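Long-range contacts in regulator of Ty1 transposition protein 107 (Saccharomyces cerevisiae, PDB 3T7I), which binds phosphorylated histone H2A during DNA damage repair, through the pair of BRCT repeats at its C-terminus: residues E228-V233 and K246-Y251; A25-C30 and I48-N53; L83-K88 and I111-Y116. All coordinates share one frame; numbering follows the deposited sequence.

Interactions 2 and 3 both reach the parallel sheet of the first BRCT repeat, one at outermost strand 48-50 and the other at outermost strand 85-87, with centres about 14 Å apart and nearest atoms about 6 Å apart. Interaction 1 lies in the second repeat, on the opposite side of the chain's centre, its own centre about 29 Å from that of interaction 2 and 31 Å from that of interaction 3. Tandem BRCT domains usually read a phosphate near the end of the first strand of their first repeat, so interaction 2 probably lies beside the phosphopeptide site; interactions 1 and 3 join other parts of the fold.

Interaction 1 (E228-V233 and K246-Y251); sequences EWNWCV and KKNVLY
Lys247 leads with its backbone: its O comes in at the edge of the Trp231 indole, 3.4 Å from CD1. It belongs to a type II turn running from Lys246 to Val249, which brings the chain of the second BRCT repeat back from helix 229-237 into its last strand, 249-253. Asn248, next in the turn, has a positive phi and is the residue that the other segment covers most. Its backbone O takes the N-H of Glu228 in an almost straight bond (3.0 Å, 170°), tying the turn to the place where strand 224-228 gives way to the helix. With CG beside the backbone N (chi1 -64°), the amide is swung across the first helical turn. There its ND2 donates, nearly in its own amide plane, to OE1 of Glu228 at 2.8 Å, meeting the carboxylate on its anti side. The other end, OD1, receives ND2 of Asn230 at 2.8 Å, but bent (139°) and from above the carbonyl plane; OD1 of Asn230 meanwhile turns to Arg70 of the first repeat. Behind the amide, at the root of the side chain, Asn248 CB rests 3.5 Å from Trp231 CA. An alanine here would keep that CB contact, yet the Glu228 carboxylate would probably be left without this donor and freer to turn, and Asn230 ND2 without its acceptor. Val249 then lies alongside Trp231, the two side chains pointing the same way, with CG2 3.6 Å from NE1; beyond the segment it also packs on Leu225 and Val227 of strand 224-228. Leu250 and Tyr251 together face Ile226 in a classic beta bulge, and Leu250 crosses the Glu228 side chain at about a right angle, bringing CD2 to 3.3 Å from Glu228 CG.

Interaction 2 (A25-C30 and I48-N53); sequences AVCTGC and IKIFDN
Ala25 and Ile50 pair as neighbours in the parallel sheet of the first BRCT repeat, where strands 23-27 and 48-50 are joined by a beta-alpha-beta crossover through helix 37-45. Both polar backbone atoms of Ala25 are used: its N donates to Lys49 O at 2.9 Å, nearly straight at 176°, and its O receives Phe51 N at 2.8 Å. That same O takes a CA-H contact from Ile50 and lies at the edge of the Phe51 ring. The short strand axes diverge by 44°, and one step further the direct pairing gives way to a water. It accepts from Cys27 N at 2.8 Å and donates to Phe51 O at the same distance, so both groups are satisfied across the gap. Val26 turns its backbone to Cys62 and Phe64 of the next strand; with CG1 anti to the carbonyl carbon (chi1 -74°), that methyl lies 3.5 Å from Phe51 O. Lys73 NZ bonds to Asp52 O and, weakly, to Cys27 O. Side chains meet lightly, Val26 CG1 with Phe51 CB at 4.2 Å and Cys27 SG with Ile50 CG2 at 4.3 Å, which implies a join held chiefly by main-chain hydrogen bonds, with one water completing it where the strands splay.

Interaction 3 (L83-K88 and I111-Y116); sequences LKFALK and INLFDY
Leu113 drives both of its methyl groups into strand 85-87. CD2 sits over one face of the Phe85 ring in a CH-pi contact, 4.0 Å from the centroid and 27° off the ring normal, while CD1 meets Leu87 CD1 at 3.5 Å. The leucine crosses each partner at about a right angle; its CG lies roughly opposite the backbone N (chi1 -154°), an angle from which the branched end straddles the two strand residues. Phe91, Tyr21 and, from the second subunit, Leu131 also pack on Leu113, and Leu23 packs on Phe85 and Leu87, burying this side. Strand 85-87 is the outermost on its side of the first repeat's parallel sheet, and the loop between helices 90-99 and 123-126 lies along it here. That loop makes a short 3-10 turn at 113-115, opened by an Asx turn in which Asn112 OD1 accepts from Phe114 N. Away from Leu113 the fit slackens. Phe114 comes to the edge of the Phe85 ring, CE1 to CE1, at 4.3 Å, and its ring makes a cation-pi contact with Lys128 of the second subunit. On the partly exposed side, Leu87 CD2 is 4.4 Å from Tyr116 CB, and the Tyr116 hydroxyl is hydrogen-bonded to Asp94. The firm link there is backbone: Lys88 N donates to Tyr116 O at 2.8 Å and 171°.

Interaction 1 (E228-V233 and K246-Y251)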
loop_
_atom_site.group_PDB
_atom_site.type_symbol
_atom_site.label_atom_id
_atom_site.label_comp_id
_atom_site.label_asym_id
_atom_site.label_seq_id
_atom_site.Cartn_x
_atom_site.Cartn_y
_atom_site.Cartn_z
ATOM N N GLU A 228 29.563 -4.352 -7.997
ATOM C CA GLU A 228 29.527 -3.048 -8.646
ATOM C C GLU A 228 28.404 -2.220 -8.043
ATOM O O GLU A 228 27.494 -2.765 -7.412
ATOM C CB GLU A 228 29.282 -3.203 -10.149
ATOM C CG GLU A 228 29.732 -4.532 -10.723
ATOM C CD GLU A 228 29.564 -4.588 -12.221
ATOM O OE1 GLU A 228 28.524 -5.121 -12.681
ATOM O OE2 GLU A 228 30.472 -4.088 -12.937
ATOM N N TRP A 229 28.472 -0.903 -8.220
ATOM C CA TRP A 229 27.397 -0.038 -7.743
ATOM C C TRP A 229 26.045 -0.533 -8.261
ATOM O O TRP A 229 25.049 -0.500 -7.552
ATOM C CB TRP A 229 27.633 1.423 -8.168
ATOM C CG TRP A 229 26.459 2.351 -7.891
ATOM C CD1 TRP A 229 25.815 3.151 -8.799
ATOM C CD2 TRP A 229 25.783 2.547 -6.639
ATOM N NE1 TRP A 229 24.792 3.843 -8.184
ATOM C CE2 TRP A 229 24.749 3.485 -6.861
ATOM C CE3 TRP A 229 25.949 2.019 -5.353
ATOM C CZ2 TRP A 229 23.893 3.910 -5.845
ATOM C CZ3 TRP A 229 25.101 2.433 -4.352
ATOM C CH2 TRP A 229 24.086 3.374 -4.597
ATOM N N ASN A 230 26.014 -0.993 -9.505
ATOM C CA ASN A 230 24.751 -1.416 -10.098
ATOM C C ASN A 230 24.102 -2.593 -9.357
ATOM O O ASN A 230 22.895 -2.812 -9.472
ATOM C CB ASN A 230 24.928 -1.725 -11.591
ATOM C CG ASN A 230 23.606 -1.884 -12.317
ATOM O OD1 ASN A 230 22.910 -0.907 -12.580
ATOM N ND2 ASN A 230 23.259 -3.118 -12.656
ATOM N N TRP A 231 24.898 -3.342 -8.592
ATOM C CA TRP A 231 24.362 -4.415 -7.754
ATOM C C TRP A 231 23.422 -3.831 -6.683
ATOM O O TRP A 231 22.372 -4.403 -6.360
ATOM C CB TRP A 231 25.508 -5.168 -7.082
ATOM C CG TRP A 231 25.088 -6.367 -6.277
ATOM C CD1 TRP A 231 24.873 -7.636 -6.746
ATOM C CD2 TRP A 231 24.863 -6.425 -4.855
ATOM N NE1 TRP A 231 24.527 -8.472 -5.709
ATOM C CE2 TRP A 231 24.513 -7.753 -4.542
ATOM C CE3 TRP A 231 24.935 -5.484 -3.821
ATOM C CZ2 TRP A 231 24.221 -8.158 -3.238
ATOM C CZ3 TRP A 231 24.646 -5.894 -2.527
ATOM C CH2 TRP A 231 24.305 -7.216 -2.247
ATOM N N CYS A 232 23.820 -2.699 -6.123
ATOM C CA CYS A 232 23.003 -2.036 -5.115
ATOM C C CYS A 232 21.783 -1.382 -5.757
ATOM O O CYS A 232 20.683 -1.429 -5.210
ATOM C CB CYS A 232 23.822 -0.983 -4.390
ATOM S SG CYS A 232 25.327 -1.613 -3.652
ATOM N N VAL A 233 21.981 -0.776 -6.919
ATOM C CA VAL A 233 20.887 -0.090 -7.599
ATOM C C VAL A 233 19.779 -1.066 -7.962
ATOM O O VAL A 233 18.618 -0.803 -7.706
ATOM C CB VAL A 233 21.352 0.694 -8.861
ATOM C CG1 VAL A 233 20.146 1.166 -9.679
ATOM C CG2 VAL A 233 22.197 1.884 -8.457
ATOM N N LYS A 246 24.251 -13.785 -9.821
ATOM C CA LYS A 246 25.653 -13.415 -9.946
ATOM C C LYS A 246 25.747 -12.113 -10.750
ATOM O O LYS A 246 26.830 -11.587 -10.978
ATOM C CB LYS A 246 26.419 -14.554 -10.639
ATOM C CG LYS A 246 27.933 -14.402 -10.688
ATOM C CD LYS A 246 28.579 -15.687 -11.208
ATOM C CE LYS A 246 30.095 -15.555 -11.323
ATOM N NZ LYS A 246 30.733 -16.821 -11.805
ATOM N N LYS A 247 24.606 -11.594 -11.191
ATOM C CA LYS A 247 24.614 -10.321 -11.921
ATOM C C LYS A 247 25.168 -9.167 -11.054
ATOM O O LYS A 247 24.736 -8.972 -9.914
ATOM C CB LYS A 247 23.210 -9.984 -12.414
ATOM C CG LYS A 247 23.161 -8.819 -13.380
ATOM C CD LYS A 247 24.272 -8.945 -14.404
ATOM C CE LYS A 247 23.809 -8.529 -15.783
ATOM N NZ LYS A 247 24.707 -9.101 -16.829
ATOM N N ASN A 248 26.138 -8.434 -11.597
ATOM C CA ASN A 248 26.744 -7.284 -10.920
ATOM C C ASN A 248 27.658 -7.687 -9.759
ATOM O O ASN A 248 28.187 -6.833 -9.051
ATOM C CB ASN A 248 25.667 -6.277 -10.472
ATOM C CG ASN A 248 24.939 -5.661 -11.651
ATOM O OD1 ASN A 248 23.714 -5.737 -11.758
ATOM N ND2 ASN A 248 25.702 -5.071 -12.562
ATOM N N VAL A 249 27.833 -8.990 -9.575
ATOM C CA VAL A 249 28.801 -9.520 -8.620
ATOM C C VAL A 249 30.152 -9.747 -9.314
ATOM O O VAL A 249 30.221 -10.392 -10.366
ATOM C CB VAL A 249 28.317 -10.843 -8.016
ATOM C CG1 VAL A 249 29.382 -11.453 -7.135
ATOM C CG2 VAL A 249 27.012 -10.631 -7.225
ATOM N N LEU A 250 31.220 -9.208 -8.733
ATOM C CA LEU A 250 32.547 -9.301 -9.334
ATOM C C LEU A 250 33.333 -10.429 -8.696
ATOM O O LEU A 250 34.139 -11.073 -9.346
ATOM C CB LEU A 250 33.316 -7.987 -9.197
ATOM C CG LEU A 250 33.145 -6.920 -10.285
ATOM C CD1 LEU A 250 32.212 -7.358 -11.396
ATOM C CD2 LEU A 250 32.671 -5.636 -9.682
ATOM N N TYR A 251 33.095 -10.666 -7.415
ATOM C CA TYR A 251 33.765 -11.747 -6.729
ATOM C C TYR A 251 32.971 -12.081 -5.488
ATOM O O TYR A 251 32.410 -11.190 -4.839
ATOM C CB TYR A 251 35.205 -11.345 -6.359
ATOM C CG TYR A 251 35.969 -12.395 -5.574
ATOM C CD1 TYR A 251 36.557 -13.488 -6.212
ATOM C CD2 TYR A 251 36.109 -12.289 -4.201
ATOM C CE1 TYR A 251 37.257 -14.450 -5.485
ATOM C CE2 TYR A 251 36.803 -13.230 -3.474
ATOM C CZ TYR A 251 37.372 -14.310 -4.116
ATOM O OH TYR A 251 38.058 -15.241 -3.369
#

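Interaction 2 (A25-C30 and I48-N53)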
loop_
_atom_site.group_PDB
_atom_site.type_symbol
_atom_site.label_atom_id
_atom_site.label_comp_id
_atom_site.label_asym_id
_atom_site.label_seq_id
_atom_site.Cartn_x
_atom_site.Cartn_y
_atom_site.Cartn_z
ATOM N N ALA A 25 4.889 14.381 -1.526
ATOM C CA ALA A 25 5.700 13.910 -2.630
ATOM C C ALA A 25 7.001 14.694 -2.817
ATOM O O ALA A 25 7.147 15.835 -2.358
ATOM C CB ALA A 25 4.883 13.961 -3.918
ATOM N N VAL A 26 7.944 14.051 -3.496
ATOM C CA VAL A 26 9.055 14.749 -4.113
ATOM C C VAL A 26 8.976 14.406 -5.595
ATOM O O VAL A 26 8.242 13.503 -5.993
ATOM C CB VAL A 26 10.429 14.339 -3.516
ATOM C CG1 VAL A 26 10.615 14.943 -2.105
ATOM C CG2 VAL A 26 10.578 12.826 -3.485
ATOM N N CYS A 27 9.698 15.143 -6.421
ATOM C CA CYS A 27 9.701 14.857 -7.844
ATOM C C CYS A 27 11.128 14.777 -8.339
ATOM O O CYS A 27 12.040 15.351 -7.743
ATOM C CB CYS A 27 8.944 15.931 -8.615
ATOM S SG CYS A 27 9.734 17.524 -8.523
ATOM N N THR A 28 11.317 14.049 -9.427
ATOM C CA THR A 28 12.623 13.904 -10.013
ATOM C C THR A 28 12.394 13.774 -11.506
ATOM O O THR A 28 11.440 13.118 -11.940
ATOM C CB THR A 28 13.340 12.660 -9.445
ATOM O OG1 THR A 28 14.679 12.590 -9.946
ATOM C CG2 THR A 28 12.578 11.391 -9.805
ATOM N N GLY A 29 13.234 14.445 -12.283
ATOM C CA GLY A 29 13.102 14.441 -13.729
ATOM C C GLY A 29 11.848 15.122 -14.247
ATOM O O GLY A 29 11.371 14.798 -15.335
ATOM N N CYS A 30 11.288 16.045 -13.469
ATOM C CA CYS A 30 10.056 16.712 -13.893
ATOM C C CYS A 30 9.794 17.979 -13.085
ATOM O O CYS A 30 10.525 18.273 -12.152
ATOM C CB CYS A 30 8.855 15.754 -13.828
ATOM S SG CYS A 30 8.430 15.048 -12.180
ATOM N N ILE A 48 -2.346 17.697 -1.685
ATOM C CA ILE A 48 -1.071 17.405 -2.322
ATOM C C ILE A 48 -0.010 18.441 -1.969
ATOM O O ILE A 48 -0.220 19.647 -2.143
ATOM C CB ILE A 48 -1.218 17.363 -3.835
ATOM C CG1 ILE A 48 -2.241 16.297 -4.235
ATOM C CG2 ILE A 48 0.140 17.111 -4.518
ATOM C CD1 ILE A 48 -2.778 16.459 -5.644
ATOM N N LYS A 49 1.133 17.966 -1.477
ATOM C CA LYS A 49 2.302 18.825 -1.312
ATOM C C LYS A 49 3.555 18.209 -1.917
ATOM O O LYS A 49 3.851 17.033 -1.695
ATOM C CB LYS A 49 2.569 19.151 0.156
ATOM C CG LYS A 49 3.807 20.037 0.320
ATOM C CD LYS A 49 3.971 20.621 1.725
ATOM C CE LYS A 49 5.281 21.443 1.791
ATOM N NZ LYS A 49 5.567 22.000 3.147
ATOM N N ILE A 50 4.289 19.021 -2.671
ATOM C CA ILE A 50 5.568 18.604 -3.241
ATOM C C ILE A 50 6.718 19.310 -2.539
ATOM O O ILE A 50 6.882 20.516 -2.665
ATOM C CB ILE A 50 5.658 18.895 -4.738
ATOM C CG1 ILE A 50 4.524 18.177 -5.473
ATOM C CG2 ILE A 50 7.007 18.445 -5.268
ATOM C CD1 ILE A 50 4.462 18.475 -6.928
ATOM N N PHE A 51 7.491 18.534 -1.787
ATOM C CA PHE A 51 8.632 19.026 -1.050
ATOM C C PHE A 51 9.825 19.085 -1.992
ATOM O O PHE A 51 9.898 18.313 -2.960
ATOM C CB PHE A 51 8.934 18.089 0.118
ATOM C CG PHE A 51 7.799 17.956 1.091
ATOM C CD1 PHE A 51 7.868 18.561 2.336
ATOM C CD2 PHE A 51 6.655 17.243 0.758
ATOM C CE1 PHE A 51 6.819 18.454 3.242
ATOM C CE2 PHE A 51 5.610 17.129 1.654
ATOM C CZ PHE A 51 5.699 17.740 2.902
ATOM N N ASP A 52 10.746 20.007 -1.709
ATOM C CA ASP A 52 11.940 20.232 -2.534
ATOM C C ASP A 52 13.043 19.236 -2.205
ATOM O O ASP A 52 13.873 18.901 -3.061
ATOM C CB ASP A 52 12.474 21.655 -2.322
ATOM C CG ASP A 52 11.733 22.684 -3.145
ATOM O OD1 ASP A 52 11.261 22.329 -4.247
ATOM O OD2 ASP A 52 11.632 23.847 -2.696
ATOM N N ASN A 53 13.057 18.782 -0.957
ATOM C CA ASN A 53 14.045 17.811 -0.514
ATOM C C ASN A 53 13.415 16.718 0.345
ATOM O O ASN A 53 12.268 16.836 0.768
ATOM C CB ASN A 53 15.173 18.511 0.250
ATOM C CG ASN A 53 15.918 19.513 -0.609
ATOM O OD1 ASN A 53 15.896 20.712 -0.340
ATOM N ND2 ASN A 53 16.575 19.023 -1.658
HETATM O O HOH W 1 11.131 17.190 -5.176
#

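Interaction 3 (L83-K88 and I111-Y116)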
loop_
_atom_site.group_PDB
_atom_site.type_symbol
_atom_site.label_atom_id
_atom_site.label_comp_id
_atom_site.label_asym_id
_atom_site.label_seq_id
_atom_site.Cartn_x
_atom_site.Cartn_y
_atom_site.Cartn_z
ATOM N N LEU A 83 5.931 3.778 0.494
ATOM C CA LEU A 83 5.718 4.520 -0.742
ATOM C C LEU A 83 4.283 4.195 -1.153
ATOM O O LEU A 83 3.966 3.056 -1.417
ATOM C CB LEU A 83 6.717 4.090 -1.822
ATOM C CG LEU A 83 6.644 4.805 -3.184
ATOM C CD1 LEU A 83 6.747 6.320 -3.033
ATOM C CD2 LEU A 83 7.711 4.296 -4.165
ATOM N N LYS A 84 3.407 5.184 -1.158
ATOM C CA LYS A 84 2.007 4.944 -1.506
ATOM C C LYS A 84 1.754 4.982 -3.009
ATOM O O LYS A 84 1.110 4.093 -3.556
ATOM C CB LYS A 84 1.111 5.940 -0.782
ATOM C CG LYS A 84 -0.352 5.877 -1.180
ATOM C CD LYS A 84 -1.208 6.671 -0.200
ATOM C CE LYS A 84 -1.660 8.003 -0.782
ATOM N NZ LYS A 84 -2.389 8.814 0.252
ATOM N N PHE A 85 2.256 6.021 -3.673
ATOM C CA PHE A 85 2.122 6.121 -5.134
ATOM C C PHE A 85 3.431 6.512 -5.805
ATOM O O PHE A 85 4.197 7.316 -5.288
ATOM C CB PHE A 85 1.026 7.124 -5.539
ATOM C CG PHE A 85 -0.375 6.709 -5.132
ATOM C CD1 PHE A 85 -0.951 5.554 -5.653
ATOM C CD2 PHE A 85 -1.110 7.476 -4.237
ATOM C CE1 PHE A 85 -2.248 5.153 -5.272
ATOM C CE2 PHE A 85 -2.409 7.091 -3.852
ATOM C CZ PHE A 85 -2.975 5.929 -4.377
ATOM N N ALA A 86 3.683 5.923 -6.965
ATOM C CA ALA A 86 4.710 6.405 -7.867
ATOM C C ALA A 86 3.972 6.827 -9.125
ATOM O O ALA A 86 3.453 5.985 -9.842
ATOM C CB ALA A 86 5.712 5.324 -8.156
ATOM N N LEU A 87 3.918 8.137 -9.380
ATOM C CA LEU A 87 3.051 8.692 -10.420
ATOM C C LEU A 87 3.781 9.566 -11.433
ATOM O O LEU A 87 4.761 10.250 -11.107
ATOM C CB LEU A 87 1.936 9.536 -9.785
ATOM C CG LEU A 87 0.976 8.847 -8.808
ATOM C CD1 LEU A 87 0.224 9.869 -7.989
ATOM C CD2 LEU A 87 0.012 7.898 -9.545
ATOM N N LYS A 88 3.267 9.565 -12.661
ATOM C CA LYS A 88 3.759 10.450 -13.702
ATOM C C LYS A 88 3.352 11.890 -13.413
ATOM O O LYS A 88 2.291 12.133 -12.836
ATOM C CB LYS A 88 3.210 10.019 -15.057
ATOM C CG LYS A 88 3.815 8.745 -15.615
ATOM C CD LYS A 88 3.341 8.549 -17.048
ATOM C CE LYS A 88 3.295 7.092 -17.431
ATOM N NZ LYS A 88 2.870 6.937 -18.852
ATOM N N ILE A 111 -10.464 12.644 -12.758
ATOM C CA ILE A 111 -9.123 12.189 -13.074
ATOM C C ILE A 111 -8.888 10.892 -12.322
ATOM O O ILE A 111 -9.231 10.776 -11.157
ATOM C CB ILE A 111 -8.062 13.277 -12.718
ATOM C CG1 ILE A 111 -6.776 13.082 -13.527
ATOM C CG2 ILE A 111 -7.769 13.316 -11.220
ATOM C CD1 ILE A 111 -5.991 14.363 -13.695
ATOM N N ASN A 112 -8.339 9.904 -13.010
ATOM C CA ASN A 112 -8.098 8.604 -12.412
ATOM C C ASN A 112 -6.622 8.405 -12.098
ATOM O O ASN A 112 -5.797 8.223 -13.001
ATOM C CB ASN A 112 -8.576 7.485 -13.334
ATOM C CG ASN A 112 -8.299 6.110 -12.763
ATOM O OD1 ASN A 112 -8.013 5.969 -11.573
ATOM N ND2 ASN A 112 -8.381 5.086 -13.609
ATOM N N LEU A 113 -6.317 8.448 -10.804
ATOM C CA LEU A 113 -4.973 8.288 -10.273
ATOM C C LEU A 113 -4.248 7.111 -10.927
ATOM O O LEU A 113 -3.096 7.229 -11.322
ATOM C CB LEU A 113 -5.075 8.113 -8.757
ATOM C CG LEU A 113 -3.930 8.501 -7.833
ATOM C CD1 LEU A 113 -3.259 9.732 -8.337
ATOM C CD2 LEU A 113 -4.433 8.714 -6.410
ATOM N N PHE A 114 -4.934 5.985 -11.090
ATOM C CA PHE A 114 -4.297 4.795 -11.664
ATOM C C PHE A 114 -3.956 4.898 -13.153
ATOM O O PHE A 114 -3.206 4.077 -13.673
ATOM C CB PHE A 114 -5.134 3.545 -11.405
ATOM C CG PHE A 114 -5.207 3.164 -9.958
ATOM C CD1 PHE A 114 -4.086 2.676 -9.301
ATOM C CD2 PHE A 114 -6.397 3.286 -9.249
ATOM C CE1 PHE A 114 -4.148 2.316 -7.963
ATOM C CE2 PHE A 114 -6.459 2.926 -7.911
ATOM C CZ PHE A 114 -5.335 2.444 -7.267
ATOM N N ASP A 115 -4.499 5.900 -13.839
ATOM C CA ASP A 115 -4.122 6.135 -15.231
ATOM C C ASP A 115 -2.704 6.685 -15.318
ATOM O O ASP A 115 -2.147 6.798 -16.417
ATOM C CB ASP A 115 -5.073 7.131 -15.909
ATOM C CG ASP A 115 -6.440 6.534 -16.217
ATOM O OD1 ASP A 115 -7.369 7.309 -16.542
ATOM O OD2 ASP A 115 -6.586 5.295 -16.135
ATOM N N TYR A 116 -2.122 7.046 -14.174
ATOM C CA TYR A 116 -0.822 7.713 -14.191
ATOM C C TYR A 116 0.309 6.984 -13.478
ATOM O O TYR A 116 1.329 7.586 -13.175
ATOM C CB TYR A 116 -0.943 9.127 -13.630
ATOM C CG TYR A 116 -1.908 10.011 -14.388
ATOM C CD1 TYR A 116 -1.467 10.822 -15.429
ATOM C CD2 TYR A 116 -3.261 10.039 -14.062
ATOM C CE1 TYR A 116 -2.344 11.644 -16.113
ATOM C CE2 TYR A 116 -4.139 10.851 -14.740
ATOM C CZ TYR A 116 -3.678 11.651 -15.765
ATOM O OH TYR A 116 -4.552 12.467 -16.440
#